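Local atomic coordinates of 5' nucleotidase family protein (Staphylococcus aureus subsp. aureus, PDB entry 4Q7F), a protein that belongs to the 5'-nucleotidase family and pairs a two-metal calcineurin-like phosphoesterase domain with a 5'-nucleotidase C-terminal domain. Residues Thr38-Tyr43 / Trp316-Ile321; Phe102-Leu107 / Val157-Leu162; Met328-Ala333 / Ala339-Thr344; Thr344-Tyr349 / Ile506-Asn511. All coordinates share one frame; numbering follows the deposited sequence. Where two conformers were deposited one is given.

Interaction 2 is fully buried. It joins the two sheets of the calcineurin-like domain and is purely apolar. Interaction 1 lies at the surface and rests on a single salt bridge between charged side chains. Interactions 3 and 4 are partly buried and lie across the chain's centre from interaction 2. Both use helix 342-355 and share Thr344: 3 packs the start of the helix with a histidine cap, 4 packs its next turns with aromatic rings. They touch where Met328 SE lies 3.7 Å from Phe346 CB. Interaction 1 also reaches interaction 4, through Ile321 packing on Ile506 and Leu509. Interactions 1 and 2 stay about 18 Å apart at their nearest atoms.

Interaction 1 of 4, residues Thr38-Tyr43 / Trp316-Ile321; sequences TSRNQY and WLDYEI
Arg40 and Asp318 form a salt bridge between a type I beta turn, Ser39 to Gln42, and the junction of helix 304-317 with strand 320-323. The turn belongs to the loop between strand 19-25 and helix 48-59 of the calcineurin-like domain.

The charged contact is the whole of this interaction. Arg40 runs out in an extended chain, with CG anti to the backbone N (chi1 -180°). This carries the guanidinium away from the turn to cross the Asp318 side chain at about a right angle. Both residues are partly exposed, so solvent probably screens the pair to some extent. Each has a second ionic partner: Arg40 NH1 pairs with Asp315, and Asp318 OD1 with Arg378. The result is a small chain of alternating charges.

The backbone at the base of the arginine is held twice. Gln42 N donates to Ser39 O at 3.2 Å, closing the turn, and the Arg310 side chain, through NH2, bonds to the carbonyl oxygens of Arg40 and Gln42.

The bridging bond itself is short but bent. Arg40 NH2 donates to Asp318 OD2 at 2.7 Å with an N-H...O angle of 145°. NH2 meets OD2 on the anti side of the carboxylate, 35° out of the carboxylate plane.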
loop_
_atom_site.group_PDB
_atom_site.type_symbol
_atom_site.label_atom_id
_atom_site.label_comp_id
_atom_site.label_asym_id
_atom_site.label_seq_id
_atom_site.Cartn_x
_atom_site.Cartn_y
_atom_site.Cartn_z
ATOM N N THR A 38 -4.248 -0.085 17.338
ATOM C CA THR A 38 -5.224 0.939 17.692
ATOM C C THR A 38 -5.184 1.203 19.211
ATOM O O THR A 38 -5.478 2.304 19.661
ATOM C CB THR A 38 -6.638 0.601 17.190
ATOM O OG1 THR A 38 -6.995 -0.706 17.595
ATOM C CG2 THR A 38 -6.677 0.641 15.677
ATOM N N SER A 39 -4.769 0.208 19.991
ATOM C CA SER A 39 -4.595 0.384 21.444
ATOM C C SER A 39 -3.523 -0.600 21.915
ATOM O O SER A 39 -3.304 -1.622 21.291
ATOM C CB SER A 39 -5.920 0.221 22.223
ATOM O OG SER A 39 -6.457 -1.094 22.131
ATOM N N ARG A 40 -2.857 -0.258 23.012
ATOM C CA ARG A 40 -1.745 -1.043 23.552
ATOM C C ARG A 40 -1.956 -2.529 23.733
ATOM O O ARG A 40 -1.098 -3.325 23.336
ATOM C CB ARG A 40 -1.311 -0.454 24.893
ATOM C CG ARG A 40 -0.155 -1.200 25.537
ATOM C CD ARG A 40 0.266 -0.593 26.858
ATOM N NE ARG A 40 1.462 -1.280 27.323
ATOM C CZ ARG A 40 2.717 -0.844 27.177
ATOM N NH1 ARG A 40 3.711 -1.593 27.627
ATOM N NH2 ARG A 40 2.995 0.331 26.605
ATOM N N ASN A 41 -3.088 -2.910 24.326
ATOM C CA ASN A 41 -3.360 -4.316 24.652
ATOM C C ASN A 41 -4.171 -5.057 23.577
ATOM O O ASN A 41 -4.527 -6.228 23.744
ATOM C CB ASN A 41 -4.060 -4.367 26.015
ATOM C CG ASN A 41 -3.255 -3.663 27.115
ATOM O OD1 ASN A 41 -2.116 -4.026 27.392
ATOM N ND2 ASN A 41 -3.857 -2.669 27.747
ATOM N N GLN A 42 -4.424 -4.377 22.466
ATOM C CA GLN A 42 -5.195 -4.919 21.348
ATOM C C GLN A 42 -4.619 -6.278 20.977
ATOM O O GLN A 42 -3.398 -6.481 21.007
ATOM C CB GLN A 42 -5.131 -3.945 20.151
ATOM C CG GLN A 42 -6.431 -3.720 19.361
ATOM C CD GLN A 42 -6.676 -4.626 18.169
ATOM O OE1 GLN A 42 -5.759 -4.972 17.401
ATOM N NE2 GLN A 42 -7.944 -4.947 17.951
ATOM N N TYR A 43 -5.514 -7.218 20.683
ATOM C CA TYR A 43 -5.142 -8.564 20.271
ATOM C C TYR A 43 -6.203 -8.939 19.262
ATOM O O TYR A 43 -7.385 -8.746 19.525
ATOM C CB TYR A 43 -5.163 -9.536 21.440
ATOM C CG TYR A 43 -4.474 -10.840 21.143
ATOM C CD1 TYR A 43 -5.035 -11.774 20.271
ATOM C CD2 TYR A 43 -3.252 -11.148 21.748
ATOM C CE1 TYR A 43 -4.380 -12.973 19.999
ATOM C CE2 TYR A 43 -2.601 -12.343 21.491
ATOM C CZ TYR A 43 -3.155 -13.243 20.613
ATOM O OH TYR A 43 -2.494 -14.428 20.383
ATOM N N TRP A 316 7.136 2.834 23.199
ATOM C CA TRP A 316 7.466 3.919 22.291
ATOM C C TRP A 316 6.199 4.554 21.749
ATOM O O TRP A 316 6.092 5.771 21.692
ATOM C CB TRP A 316 8.344 3.392 21.153
ATOM C CG TRP A 316 8.820 4.414 20.220
ATOM C CD1 TRP A 316 9.809 5.334 20.443
ATOM C CD2 TRP A 316 8.404 4.590 18.858
ATOM N NE1 TRP A 316 10.011 6.084 19.310
ATOM C CE2 TRP A 316 9.160 5.653 18.326
ATOM C CE3 TRP A 316 7.462 3.954 18.043
ATOM C CZ2 TRP A 316 8.996 6.102 17.016
ATOM C CZ3 TRP A 316 7.301 4.389 16.750
ATOM C CH2 TRP A 316 8.066 5.446 16.238
ATOM N N LEU A 317 5.226 3.719 21.378
ATOM C CA LEU A 317 3.966 4.224 20.869
ATOM C C LEU A 317 3.207 5.063 21.893
ATOM O O LEU A 317 2.454 5.962 21.523
ATOM C CB LEU A 317 3.108 3.070 20.356
ATOM C CG LEU A 317 3.651 2.472 19.056
ATOM C CD1 LEU A 317 2.859 1.243 18.684
ATOM C CD2 LEU A 317 3.604 3.498 17.920
ATOM N N ASP A 318 3.417 4.791 23.176
ATOM C CA ASP A 318 2.753 5.546 24.233
ATOM C C ASP A 318 3.432 6.858 24.584
ATOM O O ASP A 318 2.894 7.630 25.382
ATOM C CB ASP A 318 2.625 4.682 25.506
ATOM C CG ASP A 318 1.598 3.572 25.356
ATOM O OD1 ASP A 318 0.709 3.691 24.472
ATOM O OD2 ASP A 318 1.675 2.584 26.123
ATOM N N TYR A 319 4.606 7.118 23.996
ATOM C CA TYR A 319 5.356 8.326 24.296
ATOM C C TYR A 319 4.482 9.535 24.014
ATOM O O TYR A 319 3.927 9.660 22.929
ATOM C CB TYR A 319 6.653 8.406 23.480
ATOM C CG TYR A 319 7.409 9.688 23.731
ATOM C CD1 TYR A 319 8.254 9.815 24.829
ATOM C CD2 TYR A 319 7.252 10.787 22.891
ATOM C CE1 TYR A 319 8.935 11.004 25.077
ATOM C CE2 TYR A 319 7.932 11.974 23.124
ATOM C CZ TYR A 319 8.772 12.075 24.216
ATOM O OH TYR A 319 9.441 13.252 24.446
ATOM N N GLU A 320 4.357 10.406 25.007
ATOM C CA GLU A 320 3.523 11.590 24.877
ATOM C C GLU A 320 4.214 12.719 24.108
ATOM O O GLU A 320 5.293 13.175 24.485
ATOM C CB GLU A 320 3.078 12.066 26.266
ATOM C CG GLU A 320 2.242 13.332 26.223
ATOM C CD GLU A 320 1.625 13.692 27.559
ATOM O OE1 GLU A 320 1.273 12.778 28.345
ATOM O OE2 GLU A 320 1.460 14.906 27.799
ATOM N N ILE A 321 3.577 13.165 23.028
ATOM C CA ILE A 321 4.103 14.239 22.206
ATOM C C ILE A 321 3.745 15.581 22.854
ATOM O O ILE A 321 4.620 16.411 23.108
ATOM C CB ILE A 321 3.519 14.199 20.775
ATOM C CG1 ILE A 321 3.703 12.803 20.138
ATOM C CG2 ILE A 321 4.153 15.283 19.920
ATOM C CD1 ILE A 321 5.146 12.432 19.872
#

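Interaction 2 of 4, residues Phe102-Leu107 / Val157-Leu162; sequences FDFGTL and VGVIGL
The ring of Phe104 meets Val159 through its far end, with the two side chains coming from opposite directions. The valine methyl approaches the ring obliquely. Phe104 CE1 lies 3.6 Å from Val159 CG1, and Phe104 CZ is nearly as close, at 3.7 Å from the same methyl. The second methyl adds a looser touch, with Val159 CG2 4.0 Å from Phe104 CZ. The CB of Phe104 points toward strand 155-163, and a first torsion that sets CG between the backbone N and the carbonyl carbon (chi1 59°) leads the ring on to Val159.

Two residues on, Thr106 meets Gly161. Its methyl CG2 rests 4.0 Å from Gly161 CA, so a side-chain carbon packs directly on the strand backbone. The polar branch has a different role: Thr106 OG1 is hydrogen-bonded to Asn70 OD1. The Thr106 side chain is about 9 Å from the bound magnesium ion, so the packing lies near the metal centre but is not part of it.

All four residues are buried, and the contact is apolar throughout. Strand 104-105 is the outermost strand of one sheet, while strand 155-163 belongs to the other. Their meeting is part of the sheet-on-sheet core of the calcineurin-like fold. Phe104 and Thr106 also touch Cys205 on strand 201-207, and Phe104 reaches Lys148 on strand 147-152. On the far side of strand 155-163, Ile160 and Leu162 pack against helix 184-198.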
loop_
_atom_site.group_PDB
_atom_site.type_symbol
_atom_site.label_atom_id
_atom_site.label_comp_id
_atom_site.label_asym_id
_atom_site.label_seq_id
_atom_site.Cartn_x
_atom_site.Cartn_y
_atom_site.Cartn_z
ATOM N N PHE A 102 11.119 -19.436 5.141
ATOM C CA PHE A 102 10.440 -19.254 3.871
ATOM C C PHE A 102 11.352 -19.763 2.759
ATOM O O PHE A 102 12.557 -19.966 2.964
ATOM C CB PHE A 102 10.138 -17.785 3.598
ATOM C CG PHE A 102 8.916 -17.279 4.275
ATOM C CD1 PHE A 102 8.915 -17.024 5.639
ATOM C CD2 PHE A 102 7.771 -16.979 3.530
ATOM C CE1 PHE A 102 7.778 -16.533 6.264
ATOM C CE2 PHE A 102 6.649 -16.491 4.137
ATOM C CZ PHE A 102 6.642 -16.254 5.503
ATOM N N ASP A 103 10.773 -19.940 1.582
ATOM C CA ASP A 103 11.493 -20.455 0.440
ATOM C C ASP A 103 11.841 -19.358 -0.516
ATOM O O ASP A 103 12.943 -19.330 -1.077
ATOM C CB ASP A 103 10.669 -21.572 -0.207
ATOM C CG ASP A 103 10.525 -22.774 0.725
ATOM O OD1 ASP A 103 11.567 -23.426 1.022
ATOM O OD2 ASP A 103 9.385 -23.051 1.178
ATOM N N PHE A 104 10.921 -18.412 -0.687
ATOM C CA PHE A 104 11.204 -17.303 -1.524
ATOM C C PHE A 104 10.122 -16.248 -1.391
ATOM O O PHE A 104 9.085 -16.444 -0.711
ATOM C CB PHE A 104 11.402 -17.707 -2.991
ATOM C CG PHE A 104 10.231 -18.404 -3.604
ATOM C CD1 PHE A 104 9.203 -17.682 -4.168
ATOM C CD2 PHE A 104 10.182 -19.784 -3.646
ATOM C CE1 PHE A 104 8.118 -18.329 -4.740
ATOM C CE2 PHE A 104 9.110 -20.442 -4.213
ATOM C CZ PHE A 104 8.079 -19.706 -4.767
ATOM N N GLY A 105 10.430 -15.109 -1.977
ATOM C CA GLY A 105 9.515 -13.969 -1.994
ATOM C C GLY A 105 9.666 -13.088 -3.207
ATOM O O GLY A 105 10.442 -13.391 -4.137
ATOM N N THR A 106 8.879 -12.009 -3.209
ATOM C CA THR A 106 8.874 -11.025 -4.249
ATOM C C THR A 106 8.927 -9.609 -3.636
ATOM O O THR A 106 8.771 -9.423 -2.404
ATOM C CB THR A 106 7.586 -11.109 -5.101
ATOM O OG1 THR A 106 6.449 -10.869 -4.276
ATOM C CG2 THR A 106 7.474 -12.470 -5.770
ATOM N N LEU A 107 9.123 -8.623 -4.505
ATOM C CA LEU A 107 9.192 -7.238 -4.103
ATOM C C LEU A 107 7.898 -6.550 -4.381
ATOM O O LEU A 107 7.314 -6.707 -5.460
ATOM C CB LEU A 107 10.272 -6.492 -4.890
ATOM C CG LEU A 107 11.729 -6.840 -4.667
ATOM C CD1 LEU A 107 12.560 -6.081 -5.674
ATOM C CD2 LEU A 107 12.153 -6.522 -3.238
ATOM N N VAL A 157 9.153 -27.528 -11.381
ATOM C CA VAL A 157 8.352 -26.338 -11.161
ATOM C C VAL A 157 9.220 -25.125 -11.472
ATOM O O VAL A 157 10.373 -25.072 -11.059
ATOM C CB VAL A 157 7.891 -26.214 -9.696
ATOM C CG1 VAL A 157 7.074 -24.940 -9.516
ATOM C CG2 VAL A 157 7.097 -27.438 -9.290
ATOM N N GLY A 158 8.653 -24.155 -12.191
ATOM C CA GLY A 158 9.339 -22.921 -12.527
ATOM C C GLY A 158 8.586 -21.761 -11.902
ATOM O O GLY A 158 7.364 -21.660 -12.043
ATOM N N VAL A 159 9.306 -20.900 -11.195
ATOM C CA VAL A 159 8.686 -19.776 -10.524
ATOM C C VAL A 159 9.256 -18.467 -11.033
ATOM O O VAL A 159 10.468 -18.296 -11.131
ATOM C CB VAL A 159 8.900 -19.825 -8.996
ATOM C CG1 VAL A 159 8.129 -18.699 -8.324
ATOM C CG2 VAL A 159 8.447 -21.151 -8.436
ATOM N N ILE A 160 8.377 -17.544 -11.381
ATOM C CA ILE A 160 8.824 -16.243 -11.814
ATOM C C ILE A 160 8.191 -15.176 -10.929
ATOM O O ILE A 160 6.982 -15.196 -10.703
ATOM C CB ILE A 160 8.517 -15.974 -13.307
ATOM C CG1 ILE A 160 9.052 -14.597 -13.705
ATOM C CG2 ILE A 160 7.022 -16.060 -13.601
ATOM C CD1 ILE A 160 9.004 -14.334 -15.206
ATOM N N GLY A 161 9.032 -14.271 -10.419
ATOM C CA GLY A 161 8.604 -13.155 -9.579
ATOM C C GLY A 161 8.514 -11.864 -10.380
ATOM O O GLY A 161 9.420 -11.507 -11.134
ATOM N N LEU A 162 7.408 -11.162 -10.211
ATOM C CA LEU A 162 7.140 -9.929 -10.930
ATOM C C LEU A 162 6.537 -8.908 -10.006
ATOM O O LEU A 162 5.869 -9.261 -9.023
ATOM C CB LEU A 162 6.175 -10.202 -12.078
ATOM C CG LEU A 162 6.759 -11.065 -13.191
ATOM C CD1 LEU A 162 5.684 -11.688 -14.079
ATOM C CD2 LEU A 162 7.764 -10.257 -13.995
#

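Interaction 3 of 4, residues Met328-Ala333 / Ala339-Thr344; sequences MTINHA and APHPFT
Ile330 lies over one face of the His341 ring, and this pair is the centre of the tightly packed part. Ile330 CG1 makes a CH-pi contact, 3.8 Å from the ring centroid and 26° off the ring normal. Pro342 CD covers the opposite face near the rim, so the imidazole is sandwiched between aliphatic groups. At its edge, near the ring plane, Thr329 O stands 3.0 Å from both His341 CE1 and His341 NE2.

The apolar side continues to Phe343. Ile330 CD1 reaches Phe343 CD2 at 3.8 Å, crossing the phenylalanine at about a right angle. Met328, a selenomethionine, bends at its last torsion (chi3 -53°) and puts CE at the edge of the same ring, 4.0 Å from Phe343 CD1. Its backbone oxygen also packs on Phe343 CB. Phe343 also meets Phe371 edge-to-face; that residue pairs by backbone bonds with Met328.

The outer side is looser and wetter. One water accepts from Asn331 N and lies 2.9 Å from His341 NE2, linking the two segments. Pro342 is exposed, and its side chain touches that of Met328 loosely, Pro342 CB to Met328 CG at 4.2 Å. The selenium lies nearer the proline carbonyl, with Met328 SE 3.7 Å from Pro342 O.

The other ring nitrogen, ND1, caps the helix. Phe343 N donates to His341 ND1 at 3.1 Å and 167°, an almost straight bond. His341 is at the N-cap position of helix 342-355 in the C-terminal domain, and this is its capping bond: a side-chain cap whose ring the preceding strand 328-329 and its following loop help to hold in place.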
loop_
_atom_site.group_PDB
_atom_site.type_symbol
_atom_site.label_atom_id
_atom_site.label_comp_id
_atom_site.label_asym_id
_atom_site.label_seq_id
_atom_site.Cartn_x
_atom_site.Cartn_y
_atom_site.Cartn_z
HETATM N N MSE A 328 -9.750 17.090 19.010
HETATM C CA MSE A 328 -9.834 17.174 17.554
HETATM C C MSE A 328 -10.086 15.789 17.003
HETATM O O MSE A 328 -9.546 15.412 15.958
HETATM C CB MSE A 328 -8.512 17.684 16.986
HETATM C CG MSE A 328 -8.350 19.193 17.118
HETATM SE SE MSE A 328 -6.858 19.782 15.975
HETATM C CE MSE A 328 -5.441 18.573 16.610
ATOM N N THR A 329 -10.909 15.010 17.693
ATOM C CA THR A 329 -11.187 13.658 17.257
ATOM C C THR A 329 -12.111 13.660 16.044
ATOM O O THR A 329 -12.918 14.554 15.869
ATOM C CB THR A 329 -11.818 12.818 18.394
ATOM O OG1 THR A 329 -10.851 12.629 19.437
ATOM C CG2 THR A 329 -12.249 11.453 17.900
ATOM N N ILE A 330 -11.946 12.651 15.205
ATOM C CA ILE A 330 -12.795 12.444 14.055
ATOM C C ILE A 330 -13.743 11.301 14.413
ATOM O O ILE A 330 -13.329 10.147 14.515
ATOM C CB ILE A 330 -11.960 12.107 12.809
ATOM C CG1 ILE A 330 -11.190 13.361 12.374
ATOM C CG2 ILE A 330 -12.858 11.602 11.683
ATOM C CD1 ILE A 330 -10.235 13.149 11.225
ATOM N N ASN A 331 -15.010 11.636 14.634
ATOM C CA ASN A 331 -16.018 10.641 14.993
ATOM C C ASN A 331 -16.438 9.773 13.811
ATOM O O ASN A 331 -16.540 8.551 13.929
ATOM C CB ASN A 331 -17.240 11.341 15.584
ATOM C CG ASN A 331 -16.927 12.034 16.894
ATOM O OD1 ASN A 331 -16.030 11.618 17.632
ATOM N ND2 ASN A 331 -17.678 13.078 17.202
ATOM N N HIS A 332 -16.682 10.409 12.675
ATOM C CA HIS A 332 -17.067 9.695 11.476
ATOM C C HIS A 332 -16.220 10.214 10.311
ATOM O O HIS A 332 -16.293 11.383 9.942
ATOM C CB HIS A 332 -18.565 9.853 11.220
ATOM C CG HIS A 332 -19.420 9.400 12.366
ATOM N ND1 HIS A 332 -19.977 10.277 13.275
ATOM C CD2 HIS A 332 -19.791 8.161 12.768
ATOM C CE1 HIS A 332 -20.668 9.598 14.172
ATOM N NE2 HIS A 332 -20.570 8.313 13.888
ATOM N N ALA A 333 -15.405 9.323 9.758
ATOM C CA ALA A 333 -14.487 9.660 8.654
ATOM C C ALA A 333 -15.146 10.454 7.530
ATOM O O ALA A 333 -14.628 11.477 7.103
ATOM C CB ALA A 333 -13.840 8.399 8.096
ATOM N N ALA A 339 -17.001 17.969 4.690
ATOM C CA ALA A 339 -16.959 19.329 5.202
ATOM C C ALA A 339 -15.721 19.505 6.057
ATOM O O ALA A 339 -15.072 18.505 6.456
ATOM C CB ALA A 339 -18.222 19.622 6.026
ATOM N N PRO A 340 -15.365 20.764 6.323
ATOM C CA PRO A 340 -14.204 21.022 7.149
ATOM C C PRO A 340 -14.336 20.382 8.519
ATOM O O PRO A 340 -15.452 20.261 9.052
ATOM C CB PRO A 340 -14.214 22.549 7.312
ATOM C CG PRO A 340 -14.977 23.073 6.140
ATOM C CD PRO A 340 -15.969 22.005 5.782
ATOM N N HIS A 341 -13.202 19.998 9.075
ATOM C CA HIS A 341 -13.144 19.414 10.390
ATOM C C HIS A 341 -11.924 20.032 11.086
ATOM O O HIS A 341 -10.909 20.289 10.433
ATOM C CB HIS A 341 -12.998 17.891 10.264
ATOM C CG HIS A 341 -13.114 17.171 11.565
ATOM N ND1 HIS A 341 -12.056 17.048 12.432
ATOM C CD2 HIS A 341 -14.175 16.585 12.178
ATOM C CE1 HIS A 341 -12.446 16.399 13.515
ATOM N NE2 HIS A 341 -13.726 16.096 13.380
ATOM N N PRO A 342 -11.998 20.272 12.404
ATOM C CA PRO A 342 -10.824 20.860 13.059
ATOM C C PRO A 342 -9.497 20.114 12.816
ATOM O O PRO A 342 -8.438 20.745 12.760
ATOM C CB PRO A 342 -11.203 20.836 14.542
ATOM C CG PRO A 342 -12.696 20.935 14.536
ATOM C CD PRO A 342 -13.139 20.147 13.332
ATOM N N PHE A 343 -9.539 18.795 12.660
ATOM C CA PHE A 343 -8.316 18.043 12.437
ATOM C C PHE A 343 -7.756 18.225 11.007
ATOM O O PHE A 343 -6.558 18.322 10.838
ATOM C CB PHE A 343 -8.476 16.564 12.790
ATOM C CG PHE A 343 -7.183 15.798 12.713
ATOM C CD1 PHE A 343 -6.235 15.928 13.712
ATOM C CD2 PHE A 343 -6.899 14.986 11.631
ATOM C CE1 PHE A 343 -5.032 15.237 13.644
ATOM C CE2 PHE A 343 -5.696 14.305 11.551
ATOM C CZ PHE A 343 -4.760 14.437 12.558
ATOM N N THR A 344 -8.608 18.270 9.987
ATOM C CA THR A 344 -8.120 18.510 8.618
ATOM C C THR A 344 -7.625 19.957 8.497
ATOM O O THR A 344 -6.635 20.249 7.789
ATOM C CB THR A 344 -9.179 18.209 7.549
ATOM O OG1 THR A 344 -10.349 19.014 7.766
ATOM C CG2 THR A 344 -9.535 16.760 7.597
HETATM O O HOH W 1 -15.851 14.616 14.589
#

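Interaction 4 of 4, residues Thr344-Tyr349 / Ile506-Asn511; sequences TNFMNY and IDFLSN
Phe346, Tyr349 and Phe508 all carry CG anti to the backbone N, Phe508 with chi1 -175°. This sends the three rings out from their helices into one aromatic cluster. It joins helix 342-355 of the C-terminal domain to helix 501-511, which crosses it nearly perpendicularly. The axes of the two short segments approach to 11.2 Å at 96°, a spacing bridged by large side chains.

Phe508 is the shared member. Along its CD1-CE1 side the ring meets Phe346 obliquely, CD1 of Phe508 lying 3.6 Å from CE1 of Phe346. The two side chains run past one another, pointing opposite ways. From its far end, Phe508 CZ faces the CD2-CE2 edge of the tyrosine ring, 3.5 Å from each of Tyr349 CD2 and Tyr349 CE2. These two rings meet rim to rim with planes at 87°, neither covering the other's face. Leu509 extends the apolar patch, with CD2 4.0 Å from Phe346 CZ. It also packs against strand 320-323.

Polar side chains on both helices bond back to their own backbones. Asn348 ND2 donates to Thr344 O at 3.2 Å and is also bonded to Ile436 O. In helix 501-511, Ile506 O takes two donors from opposite faces of its carbonyl plane: Ser510 N, and Ser510 OG at 2.9 Å.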
loop_
_atom_site.group_PDB
_atom_site.type_symbol
_atom_site.label_atom_id
_atom_site.label_comp_id
_atom_site.label_asym_id
_atom_site.label_seq_id
_atom_site.Cartn_x
_atom_site.Cartn_y
_atom_site.Cartn_z
ATOM N N THR A 344 -8.608 18.270 9.987
ATOM C CA THR A 344 -8.120 18.510 8.618
ATOM C C THR A 344 -7.625 19.957 8.497
ATOM O O THR A 344 -6.635 20.249 7.789
ATOM C CB THR A 344 -9.179 18.209 7.549
ATOM O OG1 THR A 344 -10.349 19.014 7.766
ATOM C CG2 THR A 344 -9.535 16.760 7.597
ATOM N N ASN A 345 -8.308 20.858 9.195
ATOM C CA ASN A 345 -7.911 22.244 9.241
ATOM C C ASN A 345 -6.524 22.340 9.856
ATOM O O ASN A 345 -5.661 23.028 9.339
ATOM C CB ASN A 345 -8.862 23.061 10.073
ATOM C CG ASN A 345 -8.512 24.515 10.044
ATOM O OD1 ASN A 345 -8.574 25.149 8.990
ATOM N ND2 ASN A 345 -8.126 25.059 11.192
ATOM N N PHE A 346 -6.325 21.612 10.949
ATOM C CA PHE A 346 -5.044 21.564 11.627
ATOM C C PHE A 346 -3.916 21.050 10.734
ATOM O O PHE A 346 -2.844 21.640 10.712
ATOM C CB PHE A 346 -5.156 20.698 12.872
ATOM C CG PHE A 346 -3.853 20.129 13.339
ATOM C CD1 PHE A 346 -2.930 20.914 13.990
ATOM C CD2 PHE A 346 -3.564 18.796 13.131
ATOM C CE1 PHE A 346 -1.729 20.377 14.416
ATOM C CE2 PHE A 346 -2.370 18.250 13.561
ATOM C CZ PHE A 346 -1.448 19.046 14.207
HETATM N N MSE A 347 -4.144 19.939 10.031
HETATM C CA MSE A 347 -3.109 19.350 9.184
HETATM C C MSE A 347 -2.748 20.312 8.091
HETATM O O MSE A 347 -1.575 20.562 7.858
HETATM C CB MSE A 347 -3.526 18.001 8.595
HETATM C CG MSE A 347 -3.514 16.894 9.664
HETATM SE SE MSE A 347 -3.559 15.125 8.804
HETATM C CE MSE A 347 -5.400 15.203 8.098
ATOM N N ASN A 348 -3.747 20.844 7.397
ATOM C CA ASN A 348 -3.486 21.822 6.342
ATOM C C ASN A 348 -2.763 23.083 6.851
ATOM O O ASN A 348 -1.861 23.584 6.191
ATOM C CB ASN A 348 -4.766 22.163 5.590
ATOM C CG ASN A 348 -5.076 21.151 4.502
ATOM O OD1 ASN A 348 -4.312 21.010 3.533
ATOM N ND2 ASN A 348 -6.203 20.469 4.624
ATOM N N TYR A 349 -3.131 23.558 8.038
ATOM C CA TYR A 349 -2.473 24.699 8.612
ATOM C C TYR A 349 -0.996 24.390 8.858
ATOM O O TYR A 349 -0.136 25.210 8.535
ATOM C CB TYR A 349 -3.147 25.178 9.892
ATOM C CG TYR A 349 -2.451 26.409 10.445
ATOM C CD1 TYR A 349 -2.584 27.642 9.818
ATOM C CD2 TYR A 349 -1.635 26.331 11.568
ATOM C CE1 TYR A 349 -1.935 28.762 10.299
ATOM C CE2 TYR A 349 -0.983 27.449 12.058
ATOM C CZ TYR A 349 -1.144 28.660 11.423
ATOM O OH TYR A 349 -0.499 29.772 11.903
ATOM N N ILE A 506 4.627 16.328 14.488
ATOM C CA ILE A 506 5.268 16.367 15.799
ATOM C C ILE A 506 5.946 17.726 16.036
ATOM O O ILE A 506 5.812 18.305 17.117
ATOM C CB ILE A 506 6.290 15.225 15.944
ATOM C CG1 ILE A 506 5.545 13.881 16.006
ATOM C CG2 ILE A 506 7.170 15.448 17.173
ATOM C CD1 ILE A 506 6.433 12.640 16.064
ATOM N N ASP A 507 6.677 18.214 15.029
ATOM C CA ASP A 507 7.353 19.523 15.097
ATOM C C ASP A 507 6.347 20.631 15.365
ATOM O O ASP A 507 6.529 21.421 16.281
ATOM C CB ASP A 507 8.109 19.843 13.794
ATOM C CG ASP A 507 9.337 18.974 13.599
ATOM O OD1 ASP A 507 9.775 18.322 14.552
ATOM O OD2 ASP A 507 9.866 18.933 12.488
ATOM N N PHE A 508 5.285 20.682 14.568
ATOM C CA PHE A 508 4.272 21.707 14.756
ATOM C C PHE A 508 3.693 21.622 16.165
ATOM O O PHE A 508 3.604 22.629 16.874
ATOM C CB PHE A 508 3.152 21.582 13.728
ATOM C CG PHE A 508 2.144 22.691 13.811
ATOM C CD1 PHE A 508 1.092 22.622 14.709
ATOM C CD2 PHE A 508 2.259 23.817 13.009
ATOM C CE1 PHE A 508 0.168 23.650 14.800
ATOM C CE2 PHE A 508 1.333 24.846 13.086
ATOM C CZ PHE A 508 0.288 24.768 13.987
ATOM N N LEU A 509 3.312 20.414 16.572
ATOM C CA LEU A 509 2.753 20.198 17.906
ATOM C C LEU A 509 3.679 20.676 19.023
ATOM O O LEU A 509 3.221 21.246 20.009
ATOM C CB LEU A 509 2.420 18.722 18.115
ATOM C CG LEU A 509 1.184 18.186 17.391
ATOM C CD1 LEU A 509 1.098 16.677 17.553
ATOM C CD2 LEU A 509 -0.075 18.858 17.921
ATOM N N SER A 510 4.977 20.457 18.852
ATOM C CA SER A 510 5.955 20.835 19.866
ATOM C C SER A 510 6.246 22.334 19.931
ATOM O O SER A 510 6.642 22.833 20.981
ATOM C CB SER A 510 7.269 20.075 19.635
ATOM O OG SER A 510 7.061 18.672 19.686
ATOM N N ASN A 511 6.043 23.045 18.821
ATOM C CA ASN A 511 6.348 24.481 18.730
ATOM C C ASN A 511 5.194 25.458 18.962
ATOM O O ASN A 511 5.439 26.638 19.187
ATOM C CB ASN A 511 6.954 24.788 17.358
ATOM C CG ASN A 511 8.191 23.964 17.066
ATOM O OD1 ASN A 511 8.846 23.457 17.971
ATOM N ND2 ASN A 511 8.512 23.825 15.787
#